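Local coordinates for putative heme binding protein (Tannerella forsythia, PDB 6EU8), which probably binds heme, as a member of the HmuY-like family of bacterial heme-binding proteins, and is captured here without heme, at residues Thr10-Lys15 / Asn190-Pro195; Thr20-Trp25 / Lys113-Phe118; Asp40-His45 / Thr129-Ala134; Lys157-Val162 / Lys171-Asp176. All blocks are in the same frame, centred on the assembly; numbering follows the deposited sequence.

Contact 1: Thr10-Lys15 / Asn190-Pro195; sequences TIKKSK and NYEFQP
Tyr191 lies across the backbone of Lys13, with Lys13 CA over one face of its ring. Its CG sits between the backbone N and the carbonyl carbon (chi1 66°), on the side from which the ring reaches the neighbouring strand. Lys13 CB comes within 3.7 Å of Tyr191 OH. Lys15 runs beside the ring in the same direction and meets its edge, Lys15 CG being 4.1 Å from Tyr191 CE1. The phenol OH is hydrogen-bonded to Leu30 O, and Lys15 NZ to Gly33 O. On this same face Ile11 meets Phe193 through their CB atoms and touches the Pro195 ring.

The other face is polar. Ser14 OG donates to Asn190 OD1 in a short bond of 2.5 Å, from above the carbonyl plane. The extended chains of Lys12 and Glu192 cross, and Lys12 CD lies 3.6 Å from Glu192 OE2. Lys12 NZ stays 4.0 Å from Glu192 OE2, beyond a salt bridge.

Four backbone bonds join the antiparallel strands at Ile11-Phe193 and Lys13-Tyr191. The straightest runs from Ile11 N to Phe193 O at 175°. The N-terminal strand is thus fixed mainly by backbone bonds and one buried ring, while the lysine-glutamate attraction is probably a minor, solvent-screened term.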
# COMPACT_ATOMS: atom_id res chain seq x y z
N THR A 10 -18.95 -9.63 10.14
CA THR A 10 -17.53 -9.27 9.96
C THR A 10 -16.85 -10.28 9.05
O THR A 10 -17.12 -11.48 9.14
CB THR A 10 -16.80 -9.21 11.32
OG1 THR A 10 -17.51 -8.34 12.19
CG2 THR A 10 -15.38 -8.68 11.19
N ILE A 11 -15.98 -9.79 8.17
CA ILE A 11 -15.23 -10.62 7.23
C ILE A 11 -13.82 -10.70 7.84
O ILE A 11 -13.18 -9.68 8.06
CB ILE A 11 -15.21 -9.97 5.82
CG1 ILE A 11 -16.65 -9.68 5.31
CG2 ILE A 11 -14.46 -10.83 4.82
CD1 ILE A 11 -17.51 -10.91 5.08
N LYS A 12 -13.39 -11.92 8.18
CA LYS A 12 -12.10 -12.17 8.83
C LYS A 12 -11.28 -13.05 7.91
O LYS A 12 -11.65 -14.21 7.67
CB LYS A 12 -12.30 -12.83 10.19
CG LYS A 12 -13.18 -12.05 11.14
CD LYS A 12 -13.17 -12.66 12.54
CE LYS A 12 -14.11 -11.92 13.48
NZ LYS A 12 -14.13 -12.52 14.84
N LYS A 13 -10.19 -12.52 7.35
CA LYS A 13 -9.42 -13.22 6.32
C LYS A 13 -7.95 -12.82 6.40
O LYS A 13 -7.59 -11.86 7.11
CB LYS A 13 -9.93 -12.91 4.90
CG LYS A 13 -11.38 -13.25 4.59
CD LYS A 13 -11.57 -14.75 4.44
CE LYS A 13 -13.03 -15.12 4.18
NZ LYS A 13 -13.49 -14.67 2.84
N SER A 14 -7.14 -13.58 5.67
CA SER A 14 -5.71 -13.30 5.45
C SER A 14 -5.49 -13.14 3.96
O SER A 14 -6.20 -13.75 3.17
CB SER A 14 -4.84 -14.43 5.99
OG SER A 14 -4.99 -14.60 7.39
N LYS A 15 -4.50 -12.34 3.56
CA LYS A 15 -4.14 -12.18 2.15
C LYS A 15 -2.63 -12.12 1.97
O LYS A 15 -1.93 -11.64 2.85
CB LYS A 15 -4.67 -10.86 1.60
CG LYS A 15 -6.11 -10.87 1.15
CD LYS A 15 -6.26 -11.71 -0.09
CE LYS A 15 -7.35 -11.18 -0.98
NZ LYS A 15 -7.62 -12.24 -1.99
N ASN A 190 -3.33 -10.11 8.03
CA ASN A 190 -4.63 -10.58 8.52
C ASN A 190 -5.51 -9.35 8.69
O ASN A 190 -5.01 -8.26 8.99
CB ASN A 190 -4.44 -11.29 9.87
CG ASN A 190 -3.56 -12.53 9.77
OD1 ASN A 190 -3.43 -13.14 8.71
ND2 ASN A 190 -2.96 -12.91 10.90
N TYR A 191 -6.82 -9.48 8.47
CA TYR A 191 -7.73 -8.37 8.72
C TYR A 191 -9.13 -8.77 9.22
O TYR A 191 -9.53 -9.91 9.03
CB TYR A 191 -7.86 -7.45 7.47
CG TYR A 191 -8.51 -8.09 6.29
CD1 TYR A 191 -7.79 -8.82 5.36
CD2 TYR A 191 -9.90 -7.95 6.08
CE1 TYR A 191 -8.40 -9.38 4.24
CE2 TYR A 191 -10.50 -8.52 5.00
CZ TYR A 191 -9.77 -9.21 4.08
OH TYR A 191 -10.39 -9.76 2.99
N GLU A 192 -9.81 -7.82 9.83
CA GLU A 192 -11.24 -7.95 10.21
C GLU A 192 -11.97 -6.70 9.64
O GLU A 192 -11.78 -5.59 10.13
CB GLU A 192 -11.40 -8.09 11.74
CG GLU A 192 -10.63 -9.29 12.30
CD GLU A 192 -11.00 -9.66 13.74
OE1 GLU A 192 -11.65 -8.86 14.44
OE2 GLU A 192 -10.59 -10.77 14.18
N PHE A 193 -12.80 -6.92 8.62
CA PHE A 193 -13.51 -5.84 7.88
C PHE A 193 -14.98 -5.80 8.30
O PHE A 193 -15.62 -6.84 8.25
CB PHE A 193 -13.42 -6.12 6.38
CG PHE A 193 -14.16 -5.14 5.50
CD1 PHE A 193 -13.56 -3.98 5.04
CD2 PHE A 193 -15.46 -5.42 5.09
CE1 PHE A 193 -14.23 -3.08 4.22
CE2 PHE A 193 -16.13 -4.53 4.27
CZ PHE A 193 -15.53 -3.36 3.84
N GLN A 194 -15.46 -4.62 8.69
CA GLN A 194 -16.89 -4.40 9.00
C GLN A 194 -17.63 -3.74 7.80
O GLN A 194 -17.47 -2.53 7.62
CB GLN A 194 -17.01 -3.51 10.25
CG GLN A 194 -18.46 -3.21 10.66
CD GLN A 194 -19.29 -4.47 10.87
OE1 GLN A 194 -19.05 -5.23 11.80
NE2 GLN A 194 -20.25 -4.71 9.97
N PRO A 195 -18.45 -4.52 7.03
CA PRO A 195 -19.22 -3.91 5.93
C PRO A 195 -20.36 -3.00 6.42
O PRO A 195 -20.85 -3.15 7.55
CB PRO A 195 -19.79 -5.10 5.15
CG PRO A 195 -19.17 -6.32 5.73
CD PRO A 195 -18.71 -5.97 7.10

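Contact 2: Thr20-Trp25 / Lys113-Phe118; sequences TKYEMW and KMLVGF
Tyr22, in a type I beta turn from Lys21 to Met24, packs against Val116 and Gly117, the classic beta bulge facing Thr129. Tyr22 makes most of the contact. Its ring runs alongside Leu115 and Phe118, all pointing the same way. Phe118 CB sits over the centre of one ring face, 4.3 Å above the plane. The Phe118 ring turns its edge toward that ring in an offset edge-to-face pair, with centroids 5.8 Å apart and planes at 68°. Phe118 CD2 approaches the phenol end, 3.8 Å from Tyr22 OH. At the ring edge, in its plane, lies Leu115 O, and Leu115 CB is 3.9 Å from Tyr22 CD1.

The backbones meet through a CA-H...O contact, Val116 CA to Tyr22 O at 3.3 Å. Tyr22 O also accepts a hydrogen bond from His74 NE2. Glu23 lays its CG against Val116 O.

Further along, Met114 reaches Trp25. Met114 SD lies oblique to the six-membered ring, 3.5 Å from Trp25 CZ2, a Met-aromatic contact. The Met114 CE methyl lies 3.8 Å from Trp25 NE1. The indole N-H is hydrogen-bonded to Asp40 OD2, and the ring also meets His74.

A malonate ion, probably from the crystallisation liquor, lies about 5 Å from the Tyr22 side chain. The whole is a turn packed on a bulged strand by an aromatic edge-to-face pair and a Met-aromatic contact, joining the sheet of strand 24-28 to the larger sheet.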
# COMPACT_ATOMS: atom_id res chain seq x y z
N THR A 20 6.07 -7.17 -5.77
CA THR A 20 7.51 -7.12 -6.06
C THR A 20 7.91 -6.14 -7.17
O THR A 20 9.04 -5.65 -7.18
CB THR A 20 8.05 -8.53 -6.45
OG1 THR A 20 7.34 -9.05 -7.58
CG2 THR A 20 7.97 -9.46 -5.26
N LYS A 21 7.02 -5.84 -8.12
CA LYS A 21 7.37 -5.00 -9.28
C LYS A 21 7.27 -3.50 -8.98
O LYS A 21 6.22 -3.03 -8.50
CB LYS A 21 6.49 -5.34 -10.47
CG LYS A 21 6.69 -6.78 -10.95
CD LYS A 21 6.18 -7.08 -12.35
CE LYS A 21 6.80 -8.39 -12.83
NZ LYS A 21 6.27 -8.90 -14.13
N TYR A 22 8.33 -2.75 -9.29
CA TYR A 22 8.31 -1.28 -9.14
C TYR A 22 7.26 -0.56 -10.05
O TYR A 22 6.78 0.54 -9.70
CB TYR A 22 9.73 -0.70 -9.33
CG TYR A 22 10.70 -1.04 -8.20
CD1 TYR A 22 10.81 -0.25 -7.08
CD2 TYR A 22 11.52 -2.17 -8.29
CE1 TYR A 22 11.68 -0.56 -6.04
CE2 TYR A 22 12.39 -2.48 -7.26
CZ TYR A 22 12.48 -1.69 -6.15
OH TYR A 22 13.35 -2.01 -5.11
N GLU A 23 6.90 -1.17 -11.16
CA GLU A 23 5.96 -0.57 -12.12
C GLU A 23 4.50 -0.60 -11.70
O GLU A 23 3.70 0.12 -12.31
CB GLU A 23 6.05 -1.25 -13.51
CG GLU A 23 7.45 -1.21 -14.14
CD GLU A 23 8.31 -2.42 -13.84
OE1 GLU A 23 8.13 -3.13 -12.81
OE2 GLU A 23 9.24 -2.66 -14.66
N MET A 24 4.13 -1.46 -10.71
CA MET A 24 2.75 -1.85 -10.51
C MET A 24 2.13 -1.43 -9.17
O MET A 24 2.84 -1.26 -8.17
CB MET A 24 2.62 -3.38 -10.58
CG MET A 24 3.14 -4.09 -11.81
SD MET A 24 2.19 -3.61 -13.26
CE MET A 24 3.18 -4.25 -14.61
N TRP A 25 0.81 -1.27 -9.18
CA TRP A 25 -0.02 -1.26 -7.98
C TRP A 25 -0.95 -2.48 -7.99
O TRP A 25 -1.49 -2.82 -9.04
CB TRP A 25 -0.88 -0.02 -7.94
CG TRP A 25 -0.18 1.28 -7.65
CD1 TRP A 25 0.27 2.17 -8.56
CD2 TRP A 25 0.06 1.87 -6.36
NE1 TRP A 25 0.84 3.26 -7.93
CE2 TRP A 25 0.71 3.09 -6.58
CE3 TRP A 25 -0.18 1.45 -5.05
CZ2 TRP A 25 1.06 3.93 -5.53
CZ3 TRP A 25 0.21 2.26 -4.02
CH2 TRP A 25 0.82 3.48 -4.26
N LYS A 113 8.92 11.17 -6.56
CA LYS A 113 9.55 10.53 -5.39
C LYS A 113 9.39 9.01 -5.38
O LYS A 113 10.34 8.30 -5.02
CB LYS A 113 9.04 11.15 -4.09
CG LYS A 113 9.75 12.47 -3.76
CD LYS A 113 9.04 13.30 -2.71
CE LYS A 113 9.79 14.60 -2.43
NZ LYS A 113 8.92 15.65 -1.82
N MET A 114 8.23 8.47 -5.76
CA MET A 114 8.01 7.02 -5.68
C MET A 114 8.68 6.26 -6.83
O MET A 114 8.44 6.58 -8.00
CB MET A 114 6.52 6.68 -5.64
CG MET A 114 6.22 5.22 -5.29
SD MET A 114 4.47 4.74 -5.44
CE MET A 114 4.33 4.64 -7.18
N LEU A 115 9.53 5.27 -6.51
CA LEU A 115 10.25 4.55 -7.56
C LEU A 115 9.35 3.67 -8.41
O LEU A 115 8.64 2.80 -7.88
CB LEU A 115 11.33 3.62 -6.96
CG LEU A 115 12.67 4.20 -6.62
CD1 LEU A 115 13.50 3.13 -5.91
CD2 LEU A 115 13.40 4.63 -7.88
N VAL A 116 9.44 3.85 -9.73
CA VAL A 116 8.79 2.96 -10.70
C VAL A 116 9.74 2.22 -11.67
O VAL A 116 9.30 1.38 -12.43
CB VAL A 116 7.68 3.70 -11.50
CG1 VAL A 116 6.55 4.17 -10.58
CG2 VAL A 116 8.24 4.89 -12.27
N GLY A 117 11.04 2.50 -11.54
CA GLY A 117 12.07 1.84 -12.38
C GLY A 117 13.41 1.98 -11.66
O GLY A 117 13.88 3.10 -11.41
N PHE A 118 13.99 0.83 -11.33
CA PHE A 118 15.22 0.77 -10.53
C PHE A 118 16.06 -0.47 -10.87
O PHE A 118 15.57 -1.59 -10.75
CB PHE A 118 14.84 0.75 -9.05
CG PHE A 118 16.02 0.55 -8.13
CD1 PHE A 118 17.05 1.48 -8.12
CD2 PHE A 118 16.09 -0.56 -7.29
CE1 PHE A 118 18.16 1.31 -7.29
CE2 PHE A 118 17.18 -0.73 -6.45
CZ PHE A 118 18.22 0.20 -6.46

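Contact 3: Asp40-His45 / Thr129-Ala134; sequences DFSEWH and TVAGMA
Gly132 N donates to Glu43 O at 2.8 Å and makes a second, weak bond to Ser42 OG. That hydroxyl sits between the backbone N and the carbonyl carbon (chi1 73°), near both Gly132 N and Asp40 OD1. Asp40 OD1 accepts three bonds: from Ser42 OG on its syn lone pair at 2.7 Å, from Ser42 N above the carboxylate plane, which makes an Asx turn, and from Trp44 NE1 on the anti side, though well out of the carboxylate plane. Asp40 OD1 lies nearly in the indole plane. Asp40 OD2 accepts from a water that also donates to Met133 O.

Beyond this turn the strands pair antiparallel. His45 N and Val130 O are 2.9 Å apart, and Val130 N returns a bond to His45 O at 174°. His45 NE2 donates to Glu43 OE1, nearly in the ring plane, and ND1 is hydrogen-bonded to Asp112 OD1.

Packing is lighter. Trp44 CB meets Thr129 CG2 at 3.9 Å.

Strand 44-48 thus joins strand 127-136 beside a hydrogen-bonded Asx turn. Three donors on one oxygen would favour the charged form of Asp40; the bond from Trp44 NE1 helps to orient the indole. Carboxylates at both His45 nitrogens could favour a positively charged imidazole.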
# COMPACT_ATOMS: atom_id res chain seq x y z
N ASP A 40 1.26 1.65 -12.86
CA ASP A 40 1.05 3.03 -12.37
C ASP A 40 0.62 3.96 -13.51
O ASP A 40 1.21 3.89 -14.60
CB ASP A 40 2.32 3.51 -11.63
CG ASP A 40 2.22 4.94 -11.15
OD1 ASP A 40 2.41 5.85 -11.99
OD2 ASP A 40 1.97 5.16 -9.93
N PHE A 41 -0.39 4.81 -13.25
CA PHE A 41 -1.05 5.66 -14.27
C PHE A 41 -0.49 7.08 -14.45
O PHE A 41 -1.00 7.86 -15.28
CB PHE A 41 -2.60 5.76 -13.99
CG PHE A 41 -3.31 4.42 -13.88
CD1 PHE A 41 -3.34 3.54 -14.96
CD2 PHE A 41 -3.93 4.02 -12.71
CE1 PHE A 41 -3.99 2.32 -14.87
CE2 PHE A 41 -4.56 2.77 -12.61
CZ PHE A 41 -4.57 1.92 -13.70
N SER A 42 0.58 7.44 -13.74
CA SER A 42 1.13 8.79 -13.82
C SER A 42 2.08 8.96 -15.03
O SER A 42 2.48 7.98 -15.65
CB SER A 42 1.83 9.14 -12.50
OG SER A 42 3.04 8.46 -12.34
N GLU A 43 2.43 10.20 -15.34
CA GLU A 43 3.53 10.45 -16.26
C GLU A 43 4.84 10.09 -15.50
O GLU A 43 5.05 10.54 -14.39
CB GLU A 43 3.57 11.90 -16.77
CG GLU A 43 4.70 12.13 -17.75
CD GLU A 43 4.67 13.52 -18.34
OE1 GLU A 43 5.22 14.46 -17.70
OE2 GLU A 43 4.04 13.65 -19.42
N TRP A 44 5.67 9.23 -16.10
CA TRP A 44 6.91 8.81 -15.40
C TRP A 44 8.07 9.71 -15.80
O TRP A 44 8.14 10.17 -16.95
CB TRP A 44 7.23 7.37 -15.68
CG TRP A 44 6.28 6.34 -15.09
CD1 TRP A 44 5.11 6.57 -14.40
CD2 TRP A 44 6.38 4.93 -15.24
NE1 TRP A 44 4.52 5.37 -14.07
CE2 TRP A 44 5.28 4.34 -14.57
CE3 TRP A 44 7.33 4.09 -15.84
CZ2 TRP A 44 5.08 2.95 -14.52
CZ3 TRP A 44 7.13 2.72 -15.80
CH2 TRP A 44 6.04 2.15 -15.12
N HIS A 45 8.96 9.96 -14.85
CA HIS A 45 10.02 10.95 -15.01
C HIS A 45 11.36 10.28 -14.74
O HIS A 45 11.58 9.70 -13.64
CB HIS A 45 9.78 12.16 -14.11
CG HIS A 45 8.57 12.97 -14.52
ND1 HIS A 45 7.87 13.75 -13.65
CD2 HIS A 45 8.00 13.14 -15.74
CE1 HIS A 45 6.86 14.33 -14.29
NE2 HIS A 45 6.92 13.97 -15.56
N THR A 129 13.90 5.95 -12.37
CA THR A 129 12.58 6.49 -12.82
C THR A 129 11.60 6.59 -11.66
O THR A 129 11.44 5.65 -10.88
CB THR A 129 12.00 5.60 -13.92
OG1 THR A 129 13.01 5.38 -14.92
CG2 THR A 129 10.78 6.27 -14.63
N VAL A 130 10.92 7.73 -11.56
CA VAL A 130 9.90 8.00 -10.52
C VAL A 130 8.52 8.34 -11.12
O VAL A 130 8.41 8.84 -12.22
CB VAL A 130 10.32 9.12 -9.57
CG1 VAL A 130 11.54 8.69 -8.74
CG2 VAL A 130 10.66 10.40 -10.32
N ALA A 131 7.48 8.08 -10.33
CA ALA A 131 6.10 8.49 -10.68
C ALA A 131 5.99 10.00 -10.59
O ALA A 131 6.38 10.60 -9.60
CB ALA A 131 5.13 7.83 -9.73
N GLY A 132 5.43 10.65 -11.63
CA GLY A 132 5.26 12.12 -11.56
C GLY A 132 4.44 12.57 -10.35
O GLY A 132 4.77 13.55 -9.68
N MET A 133 3.37 11.84 -10.07
CA MET A 133 2.59 12.02 -8.88
C MET A 133 2.09 10.66 -8.39
O MET A 133 1.68 9.86 -9.21
CB MET A 133 1.35 12.88 -9.24
CG MET A 133 1.63 14.33 -9.60
SD MET A 133 2.28 15.39 -8.29
CE MET A 133 1.64 14.64 -6.80
N ALA A 134 2.13 10.44 -7.08
CA ALA A 134 1.58 9.24 -6.47
C ALA A 134 0.94 9.57 -5.11
O ALA A 134 1.28 10.56 -4.48
CB ALA A 134 2.65 8.13 -6.32
O HOH W 1 0.55 7.30 -9.25

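Contact 4: Lys157-Val162 / Lys171-Asp176; sequences KSVFVV and KIKFTD
Phe160 and Ile172 form an antiparallel hydrogen-bonded pair in the hairpin of strands 160-163 and 169-178, with Phe160 N to Ile172 O at 2.9 Å and Ile172 N to Phe160 O at 2.8 Å. Before Phe160 the strands part, and a water bridges the two chains: it donates to Ser158 O and accepts from Phe174 N. This water lies at the edges of both the Phe160 and Phe174 rings, in their planes.

The two phenylalanine side chains cross at about a right angle. Phe160 CD1 comes 4.2 Å from Phe174 CE1 and lies at the edge of the Phe174 ring. Ile172 CG2 covers one face of that ring, offset toward the rim. Ile172 CD1 also reaches back to Val162 CG2 at 3.9 Å.

Lys173 is on the side of Val159. Its CG is anti to the backbone N (chi1 -176°), and its chain passes Val159 CG2 at about a right angle. Lys173 NZ then donates to Lys157 O at 2.8 Å, tilted 27° from the carbonyl plane, and has Thr91 O as another partner.

Carbonyl oxygens, not a carboxylate, hold the ammonium of Lys173 in these bonds. The bond to Lys157 ties the backbone just before strand 160-163 to strand 169-178, while apolar side chains and one bridging water pack on the Phe160-Ile172 side.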
# COMPACT_ATOMS: atom_id res chain seq x y z
N LYS A 157 4.44 -4.27 15.10
CA LYS A 157 3.47 -5.21 15.71
C LYS A 157 2.10 -4.56 15.96
O LYS A 157 1.23 -5.22 16.56
CB LYS A 157 4.04 -5.74 17.02
CG LYS A 157 5.34 -6.51 16.88
CD LYS A 157 5.10 -7.80 16.14
CE LYS A 157 5.96 -8.97 16.61
NZ LYS A 157 7.27 -9.01 15.90
N SER A 158 1.90 -3.30 15.53
CA SER A 158 0.65 -2.57 15.76
C SER A 158 -0.51 -3.06 14.89
O SER A 158 -0.34 -3.43 13.72
CB SER A 158 0.83 -1.07 15.55
OG SER A 158 1.88 -0.54 16.36
N VAL A 159 -1.71 -3.06 15.48
CA VAL A 159 -2.97 -3.15 14.71
C VAL A 159 -3.31 -1.75 14.18
O VAL A 159 -3.41 -0.79 14.95
CB VAL A 159 -4.15 -3.67 15.59
CG1 VAL A 159 -5.48 -3.67 14.83
CG2 VAL A 159 -3.88 -5.10 16.04
N PHE A 160 -3.47 -1.65 12.85
CA PHE A 160 -3.96 -0.45 12.18
C PHE A 160 -5.49 -0.50 12.02
O PHE A 160 -6.06 -1.57 11.89
CB PHE A 160 -3.29 -0.23 10.79
CG PHE A 160 -1.80 -0.02 10.86
CD1 PHE A 160 -0.94 -1.11 10.90
CD2 PHE A 160 -1.27 1.24 10.87
CE1 PHE A 160 0.46 -0.94 11.00
CE2 PHE A 160 0.12 1.43 10.95
CZ PHE A 160 0.99 0.34 11.01
N VAL A 161 -6.11 0.67 12.05
CA VAL A 161 -7.52 0.78 11.69
C VAL A 161 -7.65 1.77 10.53
O VAL A 161 -7.14 2.88 10.59
CB VAL A 161 -8.42 1.20 12.88
CG1 VAL A 161 -9.88 1.24 12.41
CG2 VAL A 161 -8.27 0.19 14.05
N VAL A 162 -8.36 1.34 9.49
CA VAL A 162 -8.59 2.14 8.30
C VAL A 162 -10.11 2.32 8.09
O VAL A 162 -10.83 1.32 8.05
CB VAL A 162 -7.99 1.49 7.05
CG1 VAL A 162 -7.97 2.47 5.89
CG2 VAL A 162 -6.55 1.00 7.31
N LYS A 171 -9.74 -3.49 10.71
CA LYS A 171 -8.54 -3.70 11.53
C LYS A 171 -7.59 -4.54 10.72
O LYS A 171 -7.96 -5.59 10.19
CB LYS A 171 -8.91 -4.46 12.81
CG LYS A 171 -10.02 -3.81 13.64
CD LYS A 171 -10.39 -4.75 14.78
CE LYS A 171 -11.82 -4.57 15.25
NZ LYS A 171 -12.09 -5.62 16.29
N ILE A 172 -6.32 -4.09 10.62
CA ILE A 172 -5.31 -4.77 9.80
C ILE A 172 -4.02 -5.00 10.61
O ILE A 172 -3.54 -4.07 11.25
CB ILE A 172 -4.98 -3.93 8.53
CG1 ILE A 172 -6.25 -3.63 7.69
CG2 ILE A 172 -3.94 -4.66 7.70
CD1 ILE A 172 -6.03 -2.73 6.47
N LYS A 173 -3.52 -6.23 10.59
CA LYS A 173 -2.21 -6.56 11.18
C LYS A 173 -1.36 -7.20 10.09
O LYS A 173 -1.68 -8.27 9.57
CB LYS A 173 -2.36 -7.52 12.37
CG LYS A 173 -1.02 -7.81 13.07
CD LYS A 173 -1.15 -7.89 14.58
CE LYS A 173 0.09 -8.53 15.21
NZ LYS A 173 0.47 -7.90 16.51
N PHE A 174 -0.24 -6.54 9.73
CA PHE A 174 0.68 -7.07 8.73
C PHE A 174 1.54 -8.14 9.37
O PHE A 174 1.93 -8.00 10.53
CB PHE A 174 1.56 -5.97 8.11
CG PHE A 174 0.77 -4.97 7.28
CD1 PHE A 174 0.20 -3.87 7.88
CD2 PHE A 174 0.61 -5.16 5.90
CE1 PHE A 174 -0.55 -2.95 7.15
CE2 PHE A 174 -0.14 -4.24 5.17
CZ PHE A 174 -0.70 -3.13 5.80
N THR A 175 1.74 -9.24 8.66
CA THR A 175 2.46 -10.39 9.20
C THR A 175 3.78 -10.71 8.50
O THR A 175 4.68 -11.27 9.14
CB THR A 175 1.59 -11.67 9.20
OG1 THR A 175 1.22 -12.05 7.87
CG2 THR A 175 0.35 -11.46 10.06
N ASP A 176 3.89 -10.39 7.21
CA ASP A 176 5.10 -10.70 6.44
C ASP A 176 5.35 -9.67 5.33
O ASP A 176 4.40 -9.15 4.72
CB ASP A 176 5.03 -12.11 5.79
CG ASP A 176 4.70 -13.23 6.80
OD1 ASP A 176 3.48 -13.50 7.06
OD2 ASP A 176 5.66 -13.90 7.30
O HOH W 2 0.80 -4.44 11.32

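Contacts 1 and 4 lie together on one side of the chain centre, and contacts 2 and 3 on the other. Contact 4 is the buried one; the other three are partly buried. All four reach the large sheet. Contacts 1 and 4 lie on its neighbouring strands 184-194 and 169-178, where Asn190 N is 2.9 Å from Lys173 O. Contacts 2 and 3 meet where strand 115-117 adjoins strand 127-136, and Val116 packs on Trp44. Asp40 belongs to both neighbourhoods. Backbone pairing dominates contact 1. Contact 2 relies on aromatic and sulfur packing, contact 3 on a carboxylate-centred network, and contact 4 on apolar packing with lysine-carbonyl and water bridges.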